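Local structure of sperm autoantigenic protein 17 (Danio rerio, 7MY4) at residues 12-15 with 16-20; 41-44 with 45-49. The protein carries a docking and dimerization domain of the RIIa superfamily, with which it probably dimerises and binds A-kinase anchoring proteins. All coordinates share one frame; numbering follows the deposited sequence. Where two conformers were deposited one is given.

Contact 1: 12-15 with 16-20; sequences LRIP and RGFGN
Ile14 and Phe18 cross at about a right angle, with the branched aliphatic chain laid against one corner of the aromatic ring. Two of its branches converge on the same ring atom: Ile14 CD1 and Ile14 CG2 each lie 3.7 Å from Phe18 CD2. CD1 arrives at the ring edge, close to the ring plane, while Ile14 CG2 also reaches along to the neighbouring Phe18 CE2 at 4.1 Å. The first torsion of Ile14 (chi1 40°) places CG1 between its own backbone N and carbonyl carbon. From there the chain extends until Ile14 CD1 stands 3.8 Å from Gly19 N, over the first turn of the helix.

Pro15 meets Phe18 differently. Here the side chains run side by side and point the same way, and Pro15 CD rests 4.0 Å from Phe18 CB.

What brings these groups together is a type II beta turn across Pro15-Arg16-Gly17-Phe18, which reverses the chain just before helix 18-32 and leaves Gly17 as its N-cap. Gly17 has a positive phi of 102°, as expected for the third position of such a turn. The turn joins the extended residues 12-15 to the start of the helix. In the RIIa domain of PKA the extended segment ahead of the first helix contributes to binding the anchoring helix; residues 12-15 may correspond to it.

The turn is closed by Phe18 N, which donates to Pro15 O at 3.0 Å with an N-H...O angle of 159°. Arg16, at the turn's corner, has an extended chain with CG anti to the backbone N; its guanidinium group lies far from the Ile14-Phe18 pair, which itself lies at the surface of the chain.

Contact 2: 41-44 with 45-49; sequences AAVY and FTELL
Tyr44 and Phe45 form an edge-to-face (T-shaped) aromatic pair on helix 37-55, the second helix of this RIIa-type docking and dimerization domain. The two planes stand at 87° and the ring centroids are 5.2 Å apart. Tyr44 supplies the edge: its CD2 sits 3.9 Å above the Phe45 ring plane, over the centre of the ring, so that all six ring carbons of Phe45 lie at nearly the same distance from it.

Different first torsions allow neighbours in sequence to meet in this way. In Tyr44, CG is anti to the backbone N (chi1 178°), whereas in Phe45 it lies beside its own N and anti to the carbonyl carbon (chi1 -74°). The next ring carbon, Tyr44 CE2, is met by Leu48, one turn on, whose side chain runs alongside and brings Leu48 CD2 to 4.1 Å from it. Leu25 and Glu28 of helix 18-32 also touch the Tyr44 side chain, tying this cluster to the first helix.

Phe45 is pressed against the preceding turn as well, its CD2 only 3.2 Å from Ala41 O, the carbonyl that also accepts a hydrogen bond from Phe45 N. Val43 takes no part in the aromatic pair; Val43 O accepts from Glu47 N in the regular helical pattern, and Val43 CG1 lies alongside Glu47 CG. On the same stretch of helix, Ala42 O accepts two bonds, from Thr46 N and, at 2.9 Å, from Thr46 OG1, which reach it from opposite faces of the carbonyl plane.

How the contacts relate
Contact 1 introduces helix 18-32 and contact 2 lies in the middle of helix 37-55, the next helix in the chain. Their centres are 18 Å apart and their nearest atoms about 6 Å, so they do not touch directly. Helix 18-32 bridges them: Leu21, immediately beyond the segment 16-20, packs on Leu48, and Leu25, one turn later, meets Ala41 and Tyr44. Contact 1 lies where the N-terminal segment joins helix 18-32, whereas residues of contact 2 pack against that helix. The two follow in series along the chain, the centre of contact 1 about 14 Å and that of contact 2 about 7 Å from the centre of the chain.

Contact 1: 12-15 with 16-20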
# COMPACT_ATOMS: atom_id res chain seq x y z
N LEU A 12 20.11 8.32 -2.10
CA LEU A 12 19.88 6.95 -2.54
C LEU A 12 18.98 6.94 -3.76
O LEU A 12 18.11 7.82 -3.92
CB LEU A 12 19.22 6.10 -1.44
CG LEU A 12 20.06 5.83 -0.20
CD1 LEU A 12 19.19 5.29 0.94
CD2 LEU A 12 21.22 4.88 -0.49
N ARG A 13 19.17 5.95 -4.63
CA ARG A 13 18.30 5.74 -5.77
C ARG A 13 17.33 4.62 -5.43
O ARG A 13 17.71 3.61 -4.83
CB ARG A 13 19.11 5.38 -7.01
CG ARG A 13 20.09 6.47 -7.41
CD ARG A 13 19.41 7.83 -7.57
NE ARG A 13 18.42 7.85 -8.65
CZ ARG A 13 18.67 8.19 -9.91
NH1 ARG A 13 19.89 8.56 -10.28
NH2 ARG A 13 17.70 8.17 -10.81
N ILE A 14 16.07 4.80 -5.80
CA ILE A 14 15.00 3.90 -5.34
C ILE A 14 14.09 3.58 -6.51
O ILE A 14 14.08 4.27 -7.54
CB ILE A 14 14.19 4.54 -4.19
CG1 ILE A 14 13.97 6.03 -4.45
CG2 ILE A 14 14.91 4.36 -2.84
CD1 ILE A 14 12.89 6.68 -3.57
N PRO A 15 13.30 2.49 -6.39
CA PRO A 15 12.51 2.03 -7.53
C PRO A 15 11.47 3.07 -7.94
O PRO A 15 10.96 3.83 -7.11
CB PRO A 15 11.82 0.75 -7.03
CG PRO A 15 12.49 0.38 -5.73
CD PRO A 15 13.25 1.56 -5.24
N ARG A 16 11.16 3.08 -9.22
CA ARG A 16 10.08 3.93 -9.69
C ARG A 16 8.82 3.65 -8.90
O ARG A 16 8.37 2.50 -8.80
CB ARG A 16 9.87 3.72 -11.19
CG ARG A 16 8.74 4.56 -11.77
CD ARG A 16 8.60 4.40 -13.28
NE ARG A 16 7.64 5.39 -13.79
CZ ARG A 16 7.90 6.70 -13.90
NH1 ARG A 16 9.08 7.19 -13.54
NH2 ARG A 16 6.98 7.53 -14.38
N GLY A 17 8.25 4.71 -8.33
CA GLY A 17 7.04 4.67 -7.54
C GLY A 17 7.28 4.72 -6.05
O GLY A 17 6.36 5.11 -5.30
N PHE A 18 8.46 4.31 -5.58
CA PHE A 18 8.73 4.33 -4.15
C PHE A 18 8.78 5.77 -3.62
O PHE A 18 8.37 6.02 -2.47
CB PHE A 18 10.03 3.57 -3.85
CG PHE A 18 10.28 3.34 -2.38
CD1 PHE A 18 9.38 2.62 -1.61
CD2 PHE A 18 11.42 3.85 -1.75
CE1 PHE A 18 9.60 2.41 -0.26
CE2 PHE A 18 11.65 3.62 -0.40
CZ PHE A 18 10.74 2.91 0.34
N GLY A 19 9.20 6.73 -4.44
CA GLY A 19 9.12 8.11 -4.01
C GLY A 19 7.70 8.52 -3.70
O GLY A 19 7.43 9.13 -2.67
N ASN A 20 6.77 8.16 -4.57
CA ASN A 20 5.38 8.46 -4.30
C ASN A 20 4.88 7.73 -3.05
O ASN A 20 4.02 8.25 -2.32
CB ASN A 20 4.52 8.08 -5.51
CG ASN A 20 4.64 9.06 -6.65
OD1 ASN A 20 5.30 10.10 -6.55
ND2 ASN A 20 3.96 8.75 -7.76

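Contact 2: 41-44 with 45-49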
# COMPACT_ATOMS: atom_id res chain seq x y z
N ALA A 41 2.60 5.25 11.09
CA ALA A 41 3.08 4.69 9.83
C ALA A 41 2.62 3.26 9.65
O ALA A 41 2.27 2.83 8.55
CB ALA A 41 4.60 4.79 9.75
N ALA A 42 2.62 2.48 10.73
CA ALA A 42 2.16 1.10 10.58
C ALA A 42 0.69 1.08 10.22
O ALA A 42 0.25 0.28 9.39
CB ALA A 42 2.43 0.34 11.88
N VAL A 43 -0.10 1.98 10.83
CA VAL A 43 -1.51 2.06 10.49
C VAL A 43 -1.70 2.55 9.07
O VAL A 43 -2.57 2.04 8.34
CB VAL A 43 -2.25 2.96 11.49
CG1 VAL A 43 -3.71 3.14 11.02
CG2 VAL A 43 -2.17 2.36 12.89
N TYR A 44 -0.90 3.53 8.65
CA TYR A 44 -0.98 4.03 7.28
C TYR A 44 -0.84 2.91 6.26
O TYR A 44 -1.65 2.80 5.33
CB TYR A 44 0.11 5.10 7.05
CG TYR A 44 0.10 5.60 5.62
CD1 TYR A 44 -0.78 6.57 5.23
CD2 TYR A 44 0.94 5.08 4.66
CE1 TYR A 44 -0.83 7.02 3.92
CE2 TYR A 44 0.91 5.53 3.34
CZ TYR A 44 0.02 6.49 2.97
OH TYR A 44 -0.05 6.94 1.66
N PHE A 45 0.19 2.07 6.41
CA PHE A 45 0.41 1.02 5.41
C PHE A 45 -0.63 -0.08 5.54
O PHE A 45 -1.09 -0.62 4.53
CB PHE A 45 1.83 0.46 5.52
CG PHE A 45 2.84 1.42 4.96
CD1 PHE A 45 2.89 1.65 3.59
CD2 PHE A 45 3.66 2.14 5.78
CE1 PHE A 45 3.78 2.56 3.07
CE2 PHE A 45 4.56 3.07 5.25
CZ PHE A 45 4.61 3.27 3.91
N THR A 46 -1.07 -0.38 6.76
CA THR A 46 -2.17 -1.34 6.90
C THR A 46 -3.40 -0.88 6.14
O THR A 46 -4.01 -1.65 5.39
CB THR A 46 -2.48 -1.56 8.39
OG1 THR A 46 -1.32 -2.11 9.03
CG2 THR A 46 -3.66 -2.50 8.54
N GLU A 47 -3.77 0.39 6.30
CA GLU A 47 -4.97 0.90 5.64
C GLU A 47 -4.76 1.03 4.14
O GLU A 47 -5.69 0.79 3.35
CB GLU A 47 -5.39 2.23 6.26
CG GLU A 47 -5.91 2.11 7.69
CD GLU A 47 -7.10 1.15 7.81
OE1 GLU A 47 -8.09 1.34 7.06
OE2 GLU A 47 -7.03 0.21 8.62
N LEU A 48 -3.55 1.41 3.71
CA LEU A 48 -3.27 1.49 2.27
C LEU A 48 -3.38 0.12 1.62
O LEU A 48 -3.92 -0.03 0.52
CB LEU A 48 -1.88 2.08 2.05
CG LEU A 48 -1.47 2.29 0.60
CD1 LEU A 48 -2.30 3.34 -0.08
CD2 LEU A 48 0.01 2.66 0.55
N LEU A 49 -2.91 -0.91 2.33
CA LEU A 49 -3.01 -2.27 1.81
C LEU A 49 -4.46 -2.74 1.73
O LEU A 49 -4.84 -3.44 0.79
CB LEU A 49 -2.20 -3.19 2.70
CG LEU A 49 -0.68 -3.06 2.53
CD1 LEU A 49 0.03 -3.73 3.67
CD2 LEU A 49 -0.25 -3.68 1.19